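Local structure of probable mRNA-capping enzyme (3BGY) at residues A[70-75]-A[92-97]; A[74-79]-A[168-173]; A[83-88]-A[123-128]; A[109-114]-A[162-167]. The protein removes the terminal phosphate from the 5'-triphosphate end of mRNA, the first step of capping, in this N-terminal domain of a viral multifunctional capping enzyme. One frame throughout, in Å; residues are numbered along the deposited sequence. Where two conformers were deposited one is given.

Interaction 1: residues A[70-75]-A[92-97]; sequences NYLDIS and EQIGEF
Leu72 and Ile74 of strand 66-77 meet Ile94 and Phe97 of helix 91-101 in a buried, apolar helix-on-sheet contact on the outer wall of the triphosphatase barrel. The axes of the two short segments approach to 8.9 Å and run at 42° to each other, a spacing filled by the side chains of Leu72, Ile74, Ile94 and Phe97. Leu72 sits between two helix residues one turn apart: its CB faces the beta-branch of Ile94, with CG2 at 4.0 Å, while its CD2 comes within 3.8 Å of Phe97 CD2. Leu72 and Phe97 cross at about a right angle, and the methyl approaches the ring obliquely. Farther along the strand, Ile74 CG1 lies 4.1 Å from Phe97 CZ, and Ile74 CD1 stands over one face of that ring; chi2 of Ile74, at 101°, is displaced from a staggered value and puts CD1 there. At the other end, Ile94 CD1 meets the strand backbone, 4.0 Å from Tyr71 CA and equally near Leu72 N. Helix 106-115 continues the layer, with Ile109 and Ile113 also touching Phe97. Tyr71 and Asp73 point their side chains to the opposite face of the strand, where Tyr71 stacks on Phe89. Gln91 NE2, just before residues 92-97, adds a polar tie by hydrogen bonding to Asn70 O. Between residues 92-97 and the strand segment itself the contact is apolar, resting on shape and burial of hydrocarbon.

Interaction 2: residues A[74-79]-A[168-173]; sequences ISLIFP and ERIMYR
Phe78 and Glu168 form the flat-group contact at the end of this strand pair. Glu168 CG makes an off-centre CH-pi contact with the Phe78 ring, 4.1 Å from its centroid and 29° off the normal, while OE2 comes obliquely to Phe78 CE2 at 3.5 Å. Carboxylate and ring planes are 73° apart. What fixes the carboxylate is the preceding turn: OE1 accepts from the backbone N of Gly166 and OE2 from that of Thr165. The Tyr172 ring is met obliquely by Ile74, whose CG2 lies 3.7 Å from Tyr172 CE1. At the edge of the Arg169 guanidinium, in its plane, is a water that accepts from NH1 and donates to Ile77 O, linking the arginine to the neighbouring strand. Met171 CE lies over the centre of one face of the Arg173 guanidinium, but Met171 has two conformers, so this placement is doubtful.

Between these groups runs an antiparallel ladder of the tunnel barrel, strand 66-77 beside strand 169-183. Ser75 with Met171 and Ile77 with Arg169 are the hydrogen-bonded pairs; Ser75 N to Met171 O is 2.9 Å and nearly straight at 177°, and Ile77 N to Arg169 O is 2.8 Å. Ile74 with Tyr172 and Leu76 with Ile170 are the non-hydrogen-bonded pairs, turned to the face packed against helix 106-115. There Ile170 branches to both sides, CG2 meeting Ile74 CG2 at 3.9 Å and CG1 meeting Leu76 CD2 at the same separation.

Interaction 3: residues A[83-88]-A[123-128]; sequences VYRVSL and EIVYKN. With ACT (acetate ion), chain D.
Tyr84 and Ile124 make a close side-chain contact between these strands: Ile124 CG2 lies 3.4 Å from Tyr84 OH and also near CZ, approaching the ring obliquely. The same isoleucine turns CG1 to Val86 CG2, at 4.0 Å, the two side chains lying side by side. On the other face of the sheet Arg85 and Val125 point the same way, and Val125 CG2 is 3.5 Å from Arg85 NE and as close to NH2. Lys127 adds its aliphatic part, CE and CD standing over one face of the guanidinium; chi3 (90°) turns CE over it, and chi4 sets NZ, which stays 5.5 Å from Arg85 NH1, so the like charges do not touch. Tyr126 OH donates to OXT of an acetate, probably from the crystallisation liquor, at 2.6 Å; the acetate methyl lies at the ring edge near CE1.

Beneath these side chains is a regular antiparallel ladder of six backbone bonds, part of the closed barrel that defines tunnel triphosphatases. Arg85 N to Val125 O is 2.9 Å, and Ser87 N to Glu123 O is the shortest of the six at 2.7 Å. Tyr84, Val86 and Ile124 face the covering helix 106-115, where Val86 meets Ile113. Arg85, Lys127 and Ser87 occupy the other face, consistent with the polar tunnel wall. Long, weak ion pairs run from Arg85 to Asp73 and Glu149, which probably help balance its charge, and Ser87 OG is hydrogen-bonded to Asp73 OD1.

Interaction 4: residues A[109-114]-A[162-167]; sequences ISRYIV and PKITGS
Ile164, in the loop between strands 142-152 and 169-183, projects onto Ser110 and Val114 of helix 106-115 and touches them with all three of its outer carbons. Its CG1 is anti to the carbonyl carbon (chi1 -63°), and a second bend at chi2 (-50°) carries CD1 to the helix, 3.9 Å from Val114 CG1 and from Ser110 CB alike. The other branch, CG2, also lies 3.9 Å from Ser110 CB and grazes Arg111 CG at 4.4 Å. Ser110 and Val114 are one turn apart, so the isoleucine straddles the pair. Val114 holds CG1 anti to its carbonyl carbon (chi1 -60°), which leaves CG2 in the crowded position between the backbone N and the carbonyl carbon; CG2 is turned to Ile164 CG1, at 3.9 Å, and the two side chains slide past each other in opposite directions. Val114 CG1 further approaches Pro162 O at 4.3 Å.

The polar ends near this patch are engaged with other partners. In the conformer given, one of two, Ser110 OG bonds to Ser106 O one turn back, while Arg111 uses NE on Asn107 O and NH2 in a salt bridge with Asp108. Within the loop, Ser167 N makes a weak ST-turn bond to Thr165 OG1. Phe78 also touches both Ile164 and Pro162, joining the loop to the end of strand 66-77. Contact of residues 162-167 with residues 109-114 thus rests on van der Waals packing of methyl and methylene groups, to which Lys161 NZ, just before the loop segment, adds a polar link by hydrogen bonding to Val114 O.

In the fold
Interactions 1 and 3 are buried, interaction 2 is partly buried and interaction 4 lies at the surface, about 22 Å from the chain centre to the centre of the contact. Interactions 2 and 3 are backbone ladders in one barrel sheet, bridged where Leu76 N meets Tyr84 O at 2.8 Å. Interactions 1 and 4 instead pack side chains without such bonds, one helix against a strand and the next helix against a loop. Strand 66-77 serves interactions 1 and 2, which share Ile74 and Ser75. Ile113 of helix 106-115 touches both Phe97 and Val86, so the apolar outer layer is continuous, whereas the other face is more polar; Ile74 N to Val86 O, at 2.8 Å, ties interactions 1 and 3.

Interaction 1: residues A[70-75]-A[92-97]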
# COMPACT_ATOMS: atom_id res chain seq x y z
N ASN A 70 1.65 12.50 -4.36
CA ASN A 70 2.49 12.73 -3.19
C ASN A 70 1.43 12.75 -2.07
O ASN A 70 0.41 13.45 -2.18
CB ASN A 70 3.18 14.10 -3.19
CG ASN A 70 4.12 14.30 -4.34
OD1 ASN A 70 4.94 13.44 -4.62
ND2 ASN A 70 4.03 15.45 -4.99
N TYR A 71 1.60 11.93 -1.03
CA TYR A 71 0.63 11.90 0.06
C TYR A 71 1.25 11.49 1.38
O TYR A 71 2.28 10.85 1.41
CB TYR A 71 -0.56 10.99 -0.27
CG TYR A 71 -0.25 9.53 -0.52
CD1 TYR A 71 0.22 9.09 -1.77
CD2 TYR A 71 -0.51 8.56 0.47
CE1 TYR A 71 0.41 7.72 -2.02
CE2 TYR A 71 -0.33 7.19 0.22
CZ TYR A 71 0.13 6.78 -1.02
OH TYR A 71 0.33 5.43 -1.25
N LEU A 72 0.57 11.84 2.47
CA LEU A 72 1.03 11.49 3.80
C LEU A 72 0.08 10.45 4.43
O LEU A 72 -1.14 10.69 4.54
CB LEU A 72 1.07 12.75 4.70
CG LEU A 72 1.43 12.48 6.16
CD1 LEU A 72 2.84 11.98 6.27
CD2 LEU A 72 1.21 13.72 7.02
N ASP A 73 0.62 9.29 4.80
CA ASP A 73 -0.15 8.25 5.49
C ASP A 73 0.07 8.36 6.99
O ASP A 73 1.21 8.39 7.44
CB ASP A 73 0.32 6.83 5.12
CG ASP A 73 -0.32 6.30 3.87
OD1 ASP A 73 -1.26 6.92 3.36
OD2 ASP A 73 0.10 5.21 3.43
N ILE A 74 -1.02 8.36 7.75
CA ILE A 74 -0.93 8.43 9.21
C ILE A 74 -1.62 7.16 9.66
O ILE A 74 -2.81 6.97 9.44
CB ILE A 74 -1.64 9.67 9.82
CG1 ILE A 74 -1.05 10.96 9.25
CG2 ILE A 74 -1.39 9.73 11.33
CD1 ILE A 74 -1.89 11.57 8.17
N SER A 75 -0.84 6.26 10.24
CA SER A 75 -1.40 5.00 10.69
C SER A 75 -1.51 4.93 12.20
O SER A 75 -0.52 5.17 12.90
CB SER A 75 -0.51 3.84 10.24
OG SER A 75 -0.42 3.77 8.83
N GLU A 92 -1.75 21.20 0.72
CA GLU A 92 -1.94 22.28 1.68
C GLU A 92 -2.36 21.68 3.04
O GLU A 92 -1.84 22.10 4.07
CB GLU A 92 -2.99 23.26 1.16
CG GLU A 92 -3.17 24.53 2.01
CD GLU A 92 -4.03 25.60 1.36
OE1 GLU A 92 -4.64 25.36 0.29
OE2 GLU A 92 -4.11 26.71 1.93
N GLN A 93 -3.19 20.63 3.00
CA GLN A 93 -3.68 19.94 4.20
C GLN A 93 -2.54 19.18 4.91
O GLN A 93 -2.49 19.16 6.15
CB GLN A 93 -4.83 19.00 3.84
CG GLN A 93 -5.45 18.28 5.05
CD GLN A 93 -6.83 17.72 4.79
OE1 GLN A 93 -7.20 17.41 3.65
NE2 GLN A 93 -7.62 17.61 5.85
N ILE A 94 -1.62 18.61 4.12
CA ILE A 94 -0.44 17.87 4.64
C ILE A 94 0.43 18.86 5.43
O ILE A 94 0.79 18.60 6.58
CB ILE A 94 0.41 17.24 3.48
CG1 ILE A 94 -0.37 16.12 2.78
CG2 ILE A 94 1.75 16.65 4.04
CD1 ILE A 94 0.24 15.66 1.46
N GLY A 95 0.66 20.03 4.83
CA GLY A 95 1.46 21.08 5.44
C GLY A 95 0.83 21.62 6.71
O GLY A 95 1.52 21.84 7.70
N GLU A 96 -0.50 21.75 6.69
CA GLU A 96 -1.27 22.23 7.83
C GLU A 96 -1.24 21.24 8.98
O GLU A 96 -1.11 21.64 10.13
CB GLU A 96 -2.71 22.53 7.43
CG GLU A 96 -2.88 23.86 6.72
CD GLU A 96 -4.33 24.24 6.52
OE1 GLU A 96 -5.13 24.10 7.48
OE2 GLU A 96 -4.68 24.69 5.41
N PHE A 97 -1.31 19.95 8.64
CA PHE A 97 -1.26 18.89 9.63
C PHE A 97 0.11 18.90 10.33
O PHE A 97 0.16 18.84 11.56
CB PHE A 97 -1.51 17.53 8.96
CG PHE A 97 -1.36 16.35 9.90
CD1 PHE A 97 -2.40 15.97 10.75
CD2 PHE A 97 -0.15 15.64 9.95
CE1 PHE A 97 -2.23 14.90 11.67
CE2 PHE A 97 0.04 14.56 10.86
CZ PHE A 97 -1.01 14.20 11.72

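Interaction 2: residues A[74-79]-A[168-173]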
# COMPACT_ATOMS: atom_id res chain seq x y z
N ILE A 74 -1.02 8.36 7.75
CA ILE A 74 -0.93 8.43 9.21
C ILE A 74 -1.62 7.16 9.66
O ILE A 74 -2.81 6.97 9.44
CB ILE A 74 -1.64 9.67 9.82
CG1 ILE A 74 -1.05 10.96 9.25
CG2 ILE A 74 -1.39 9.73 11.33
CD1 ILE A 74 -1.89 11.57 8.17
N SER A 75 -0.84 6.26 10.24
CA SER A 75 -1.40 5.00 10.69
C SER A 75 -1.51 4.93 12.20
O SER A 75 -0.52 5.17 12.90
CB SER A 75 -0.51 3.84 10.24
OG SER A 75 -0.42 3.77 8.83
N LEU A 76 -2.70 4.61 12.69
CA LEU A 76 -2.92 4.40 14.13
C LEU A 76 -2.87 2.91 14.32
O LEU A 76 -3.67 2.18 13.74
CB LEU A 76 -4.27 4.93 14.60
CG LEU A 76 -4.60 6.36 14.28
CD1 LEU A 76 -5.97 6.63 14.90
CD2 LEU A 76 -3.55 7.35 14.84
N ILE A 77 -1.90 2.46 15.12
CA ILE A 77 -1.67 1.03 15.35
C ILE A 77 -2.15 0.65 16.73
O ILE A 77 -1.62 1.08 17.74
CB ILE A 77 -0.18 0.69 15.15
CG1 ILE A 77 0.28 1.19 13.78
CG2 ILE A 77 0.05 -0.86 15.23
CD1 ILE A 77 1.77 1.43 13.69
N PHE A 78 -3.13 -0.25 16.75
CA PHE A 78 -3.78 -0.67 17.98
C PHE A 78 -3.11 -1.86 18.67
O PHE A 78 -2.34 -2.56 18.04
CB PHE A 78 -5.25 -0.95 17.66
CG PHE A 78 -6.04 0.27 17.37
CD1 PHE A 78 -6.09 0.78 16.07
CD2 PHE A 78 -6.69 0.96 18.41
CE1 PHE A 78 -6.79 1.99 15.79
CE2 PHE A 78 -7.40 2.16 18.15
CZ PHE A 78 -7.44 2.68 16.83
N PRO A 79 -3.40 -2.08 19.98
CA PRO A 79 -2.79 -3.21 20.70
C PRO A 79 -3.04 -4.57 20.05
O PRO A 79 -2.19 -5.46 20.15
CB PRO A 79 -3.46 -3.12 22.08
CG PRO A 79 -3.63 -1.70 22.26
CD PRO A 79 -4.07 -1.18 20.93
N GLU A 168 -2.35 3.90 21.73
CA GLU A 168 -2.11 3.64 20.29
C GLU A 168 -0.71 4.07 19.89
O GLU A 168 -0.17 5.03 20.45
CB GLU A 168 -3.09 4.44 19.42
CG GLU A 168 -4.55 3.99 19.46
CD GLU A 168 -5.29 4.35 20.74
OE1 GLU A 168 -4.89 5.34 21.40
OE2 GLU A 168 -6.25 3.63 21.09
N ARG A 169 -0.13 3.33 18.93
CA ARG A 169 1.16 3.69 18.36
C ARG A 169 0.84 4.45 17.06
O ARG A 169 -0.23 4.23 16.47
CB ARG A 169 2.00 2.43 18.03
CG ARG A 169 2.52 1.64 19.25
CD ARG A 169 3.09 0.29 18.78
NE ARG A 169 3.86 -0.48 19.78
CZ ARG A 169 3.32 -1.23 20.74
NH1 ARG A 169 2.00 -1.33 20.85
NH2 ARG A 169 4.10 -1.98 21.52
N ILE A 170 1.68 5.40 16.67
CA ILE A 170 1.42 6.12 15.41
C ILE A 170 2.65 6.04 14.51
O ILE A 170 3.79 6.13 14.97
CB ILE A 170 1.05 7.60 15.62
CG1 ILE A 170 -0.07 7.73 16.65
CG2 ILE A 170 0.54 8.21 14.30
CD1 ILE A 170 -0.27 9.15 17.12
N MET A 171 2.39 5.86 13.22
CA MET A 171 3.46 5.81 12.22
C MET A 171 3.10 6.74 11.07
O MET A 171 1.92 6.86 10.70
CB MET A 171 3.67 4.38 11.72
CG MET A 171 4.78 4.23 10.68
SD MET A 171 4.93 2.55 10.16
CE MET A 171 3.21 2.18 9.66
N TYR A 172 4.12 7.43 10.56
CA TYR A 172 3.97 8.38 9.46
C TYR A 172 4.77 7.94 8.26
O TYR A 172 5.90 7.49 8.41
CB TYR A 172 4.47 9.76 9.86
CG TYR A 172 3.80 10.27 11.11
CD1 TYR A 172 2.55 10.92 11.03
CD2 TYR A 172 4.36 10.04 12.39
CE1 TYR A 172 1.88 11.33 12.19
CE2 TYR A 172 3.67 10.45 13.58
CZ TYR A 172 2.44 11.09 13.45
OH TYR A 172 1.77 11.51 14.56
N ARG A 173 4.14 7.95 7.09
CA ARG A 173 4.84 7.60 5.87
C ARG A 173 4.48 8.63 4.82
O ARG A 173 3.32 8.78 4.49
CB ARG A 173 4.47 6.20 5.37
CG ARG A 173 5.05 5.09 6.23
CD ARG A 173 4.76 3.72 5.69
NE ARG A 173 5.42 2.72 6.52
CZ ARG A 173 4.94 1.51 6.79
NH1 ARG A 173 3.77 1.12 6.29
NH2 ARG A 173 5.60 0.70 7.62
O HOH W 1 1.68 5.16 7.81
O HOH W 2 -0.49 -0.24 19.78

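Interaction 3: residues A[83-88]-A[123-128]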
# COMPACT_ATOMS: atom_id res chain seq x y z
N VAL A 83 -4.93 -1.77 12.18
CA VAL A 83 -4.56 -0.40 11.88
C VAL A 83 -5.68 0.43 11.31
O VAL A 83 -6.43 -0.05 10.49
CB VAL A 83 -3.38 -0.43 10.80
CG1 VAL A 83 -3.00 0.97 10.30
CG2 VAL A 83 -2.14 -1.11 11.39
N TYR A 84 -5.73 1.70 11.72
CA TYR A 84 -6.71 2.67 11.18
C TYR A 84 -5.80 3.67 10.48
O TYR A 84 -4.99 4.34 11.14
CB TYR A 84 -7.50 3.36 12.32
CG TYR A 84 -8.64 4.25 11.82
CD1 TYR A 84 -9.91 3.72 11.56
CD2 TYR A 84 -8.43 5.63 11.63
CE1 TYR A 84 -10.98 4.58 11.15
CE2 TYR A 84 -9.48 6.48 11.21
CZ TYR A 84 -10.74 5.94 10.98
OH TYR A 84 -11.76 6.78 10.60
N ARG A 85 -5.86 3.70 9.16
CA ARG A 85 -4.97 4.57 8.38
C ARG A 85 -5.66 5.65 7.56
O ARG A 85 -6.59 5.36 6.82
CB ARG A 85 -4.10 3.71 7.44
CG ARG A 85 -3.05 4.49 6.61
CD ARG A 85 -2.39 3.57 5.60
NE ARG A 85 -3.33 3.14 4.57
CZ ARG A 85 -3.04 2.28 3.59
NH1 ARG A 85 -1.83 1.74 3.50
NH2 ARG A 85 -3.96 1.94 2.70
N VAL A 86 -5.18 6.88 7.70
CA VAL A 86 -5.69 7.99 6.92
C VAL A 86 -4.61 8.44 5.93
O VAL A 86 -3.44 8.63 6.32
CB VAL A 86 -6.08 9.18 7.84
CG1 VAL A 86 -6.34 10.43 7.03
CG2 VAL A 86 -7.31 8.81 8.64
N SER A 87 -4.97 8.59 4.66
CA SER A 87 -4.03 9.09 3.65
C SER A 87 -4.49 10.49 3.24
O SER A 87 -5.61 10.65 2.79
CB SER A 87 -4.04 8.18 2.41
OG SER A 87 -3.79 6.84 2.78
N LEU A 88 -3.61 11.47 3.41
CA LEU A 88 -3.90 12.87 3.06
C LEU A 88 -3.26 13.18 1.72
O LEU A 88 -2.03 13.17 1.61
CB LEU A 88 -3.36 13.80 4.14
CG LEU A 88 -3.93 13.63 5.54
CD1 LEU A 88 -3.28 14.63 6.49
CD2 LEU A 88 -5.46 13.84 5.52
N GLU A 123 -8.33 9.54 2.19
CA GLU A 123 -8.72 8.12 2.10
C GLU A 123 -8.51 7.49 3.46
O GLU A 123 -7.49 7.74 4.12
CB GLU A 123 -7.90 7.40 1.03
CG GLU A 123 -8.32 7.79 -0.39
CD GLU A 123 -7.53 7.07 -1.48
OE1 GLU A 123 -6.64 6.24 -1.17
OE2 GLU A 123 -7.78 7.38 -2.66
N ILE A 124 -9.50 6.73 3.90
CA ILE A 124 -9.48 6.10 5.22
C ILE A 124 -9.75 4.62 5.10
O ILE A 124 -10.68 4.20 4.40
CB ILE A 124 -10.57 6.74 6.14
CG1 ILE A 124 -10.38 8.25 6.21
CG2 ILE A 124 -10.50 6.14 7.52
CD1 ILE A 124 -11.36 8.98 7.13
N VAL A 125 -8.91 3.82 5.76
CA VAL A 125 -9.06 2.38 5.74
C VAL A 125 -8.79 1.76 7.10
O VAL A 125 -8.00 2.28 7.90
CB VAL A 125 -8.07 1.66 4.70
CG1 VAL A 125 -8.40 2.02 3.25
CG2 VAL A 125 -6.60 1.93 5.03
N TYR A 126 -9.47 0.66 7.35
CA TYR A 126 -9.23 -0.12 8.56
C TYR A 126 -8.60 -1.40 8.02
O TYR A 126 -9.19 -2.12 7.21
CB TYR A 126 -10.53 -0.38 9.32
CG TYR A 126 -10.33 -1.33 10.48
CD1 TYR A 126 -9.76 -0.90 11.70
CD2 TYR A 126 -10.68 -2.69 10.35
CE1 TYR A 126 -9.52 -1.81 12.75
CE2 TYR A 126 -10.46 -3.60 11.39
CZ TYR A 126 -9.89 -3.15 12.59
OH TYR A 126 -9.68 -4.06 13.59
N LYS A 127 -7.40 -1.69 8.50
CA LYS A 127 -6.62 -2.83 8.03
C LYS A 127 -6.62 -3.92 9.07
O LYS A 127 -6.11 -3.71 10.17
CB LYS A 127 -5.19 -2.39 7.74
CG LYS A 127 -5.03 -1.39 6.62
CD LYS A 127 -3.59 -0.87 6.51
CE LYS A 127 -2.71 -1.72 5.59
NZ LYS A 127 -2.65 -3.18 5.92
N ASN A 128 -7.23 -5.05 8.75
CA ASN A 128 -7.27 -6.18 9.68
C ASN A 128 -6.03 -7.01 9.35
O ASN A 128 -6.03 -7.82 8.42
CB ASN A 128 -8.56 -7.02 9.50
CG ASN A 128 -8.64 -8.21 10.47
OD1 ASN A 128 -7.64 -8.63 11.07
ND2 ASN A 128 -9.82 -8.80 10.56
C ACT D . -9.17 -2.33 16.73
O ACT D . -9.45 -2.41 18.06
OXT ACT D . -9.07 -3.31 16.04
CH3 ACT D . -9.01 -1.01 16.10

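Interaction 4: residues A[109-114]-A[162-167]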
# COMPACT_ATOMS: atom_id res chain seq x y z
N ILE A 109 -3.45 13.77 18.40
CA ILE A 109 -3.30 13.35 17.02
C ILE A 109 -4.27 12.21 16.68
O ILE A 109 -4.97 12.28 15.65
CB ILE A 109 -1.83 12.94 16.67
CG1 ILE A 109 -0.91 14.15 16.86
CG2 ILE A 109 -1.74 12.36 15.21
CD1 ILE A 109 0.59 13.88 16.78
N SER A 110 -4.36 11.20 17.54
CA SER A 110 -5.26 10.06 17.32
C SER A 110 -6.73 10.49 17.26
O SER A 110 -7.46 10.09 16.35
CB SER A 110 -5.11 9.01 18.40
OG SER A 110 -3.83 8.43 18.37
N ARG A 111 -7.09 11.42 18.14
CA ARG A 111 -8.48 11.90 18.21
C ARG A 111 -8.82 12.69 16.94
O ARG A 111 -9.91 12.53 16.39
CB ARG A 111 -8.69 12.73 19.48
CG ARG A 111 -8.95 11.84 20.68
CD ARG A 111 -9.16 12.68 21.94
NE ARG A 111 -7.92 13.32 22.36
CZ ARG A 111 -7.82 14.29 23.27
NH1 ARG A 111 -8.91 14.76 23.86
NH2 ARG A 111 -6.63 14.73 23.63
N TYR A 112 -7.85 13.45 16.44
CA TYR A 112 -8.00 14.22 15.20
C TYR A 112 -8.14 13.25 14.03
O TYR A 112 -9.04 13.39 13.21
CB TYR A 112 -6.81 15.18 14.97
CG TYR A 112 -6.82 15.88 13.60
CD1 TYR A 112 -7.64 17.01 13.36
CD2 TYR A 112 -6.02 15.40 12.52
CE1 TYR A 112 -7.67 17.65 12.07
CE2 TYR A 112 -6.05 16.02 11.23
CZ TYR A 112 -6.88 17.14 11.03
OH TYR A 112 -6.90 17.73 9.78
N ILE A 113 -7.27 12.23 14.00
CA ILE A 113 -7.32 11.24 12.92
C ILE A 113 -8.66 10.50 12.81
O ILE A 113 -9.24 10.42 11.71
CB ILE A 113 -6.07 10.27 12.98
CG1 ILE A 113 -4.79 11.06 12.74
CG2 ILE A 113 -6.18 9.12 11.96
CD1 ILE A 113 -4.66 11.74 11.36
N VAL A 114 -9.19 10.01 13.92
CA VAL A 114 -10.48 9.31 13.89
C VAL A 114 -11.68 10.26 13.69
O VAL A 114 -12.79 9.79 13.41
CB VAL A 114 -10.73 8.37 15.11
CG1 VAL A 114 -9.67 7.29 15.17
CG2 VAL A 114 -10.81 9.15 16.44
N PRO A 162 -13.07 2.88 15.69
CA PRO A 162 -12.35 2.34 16.86
C PRO A 162 -12.11 3.35 17.98
O PRO A 162 -11.84 4.53 17.73
CB PRO A 162 -11.05 1.83 16.26
CG PRO A 162 -10.83 2.73 15.09
CD PRO A 162 -12.21 2.81 14.49
N LYS A 163 -12.24 2.88 19.21
CA LYS A 163 -12.07 3.72 20.38
C LYS A 163 -10.62 4.03 20.70
O LYS A 163 -9.79 3.13 20.76
CB LYS A 163 -12.79 3.13 21.60
CG LYS A 163 -12.70 1.62 21.77
CD LYS A 163 -12.18 1.20 23.14
CE LYS A 163 -12.00 -0.31 23.23
NZ LYS A 163 -11.14 -0.71 24.38
N ILE A 164 -10.34 5.32 20.89
CA ILE A 164 -8.99 5.77 21.25
C ILE A 164 -8.82 5.61 22.75
O ILE A 164 -9.55 6.23 23.54
CB ILE A 164 -8.75 7.24 20.79
CG1 ILE A 164 -8.82 7.34 19.26
CG2 ILE A 164 -7.41 7.78 21.33
CD1 ILE A 164 -7.94 6.30 18.50
N THR A 165 -7.90 4.73 23.15
CA THR A 165 -7.63 4.48 24.56
C THR A 165 -6.47 5.34 25.06
O THR A 165 -6.35 5.62 26.26
CB THR A 165 -7.29 2.99 24.86
OG1 THR A 165 -6.03 2.64 24.29
CG2 THR A 165 -8.38 2.05 24.31
N GLY A 166 -5.62 5.77 24.13
CA GLY A 166 -4.46 6.57 24.46
C GLY A 166 -3.16 5.76 24.40
O GLY A 166 -2.07 6.33 24.53
N SER A 167 -3.27 4.45 24.20
CA SER A 167 -2.09 3.58 24.12
C SER A 167 -1.76 3.18 22.67
O SER A 167 -1.03 2.21 22.42
CB SER A 167 -2.30 2.33 24.99
OG SER A 167 -3.20 1.42 24.38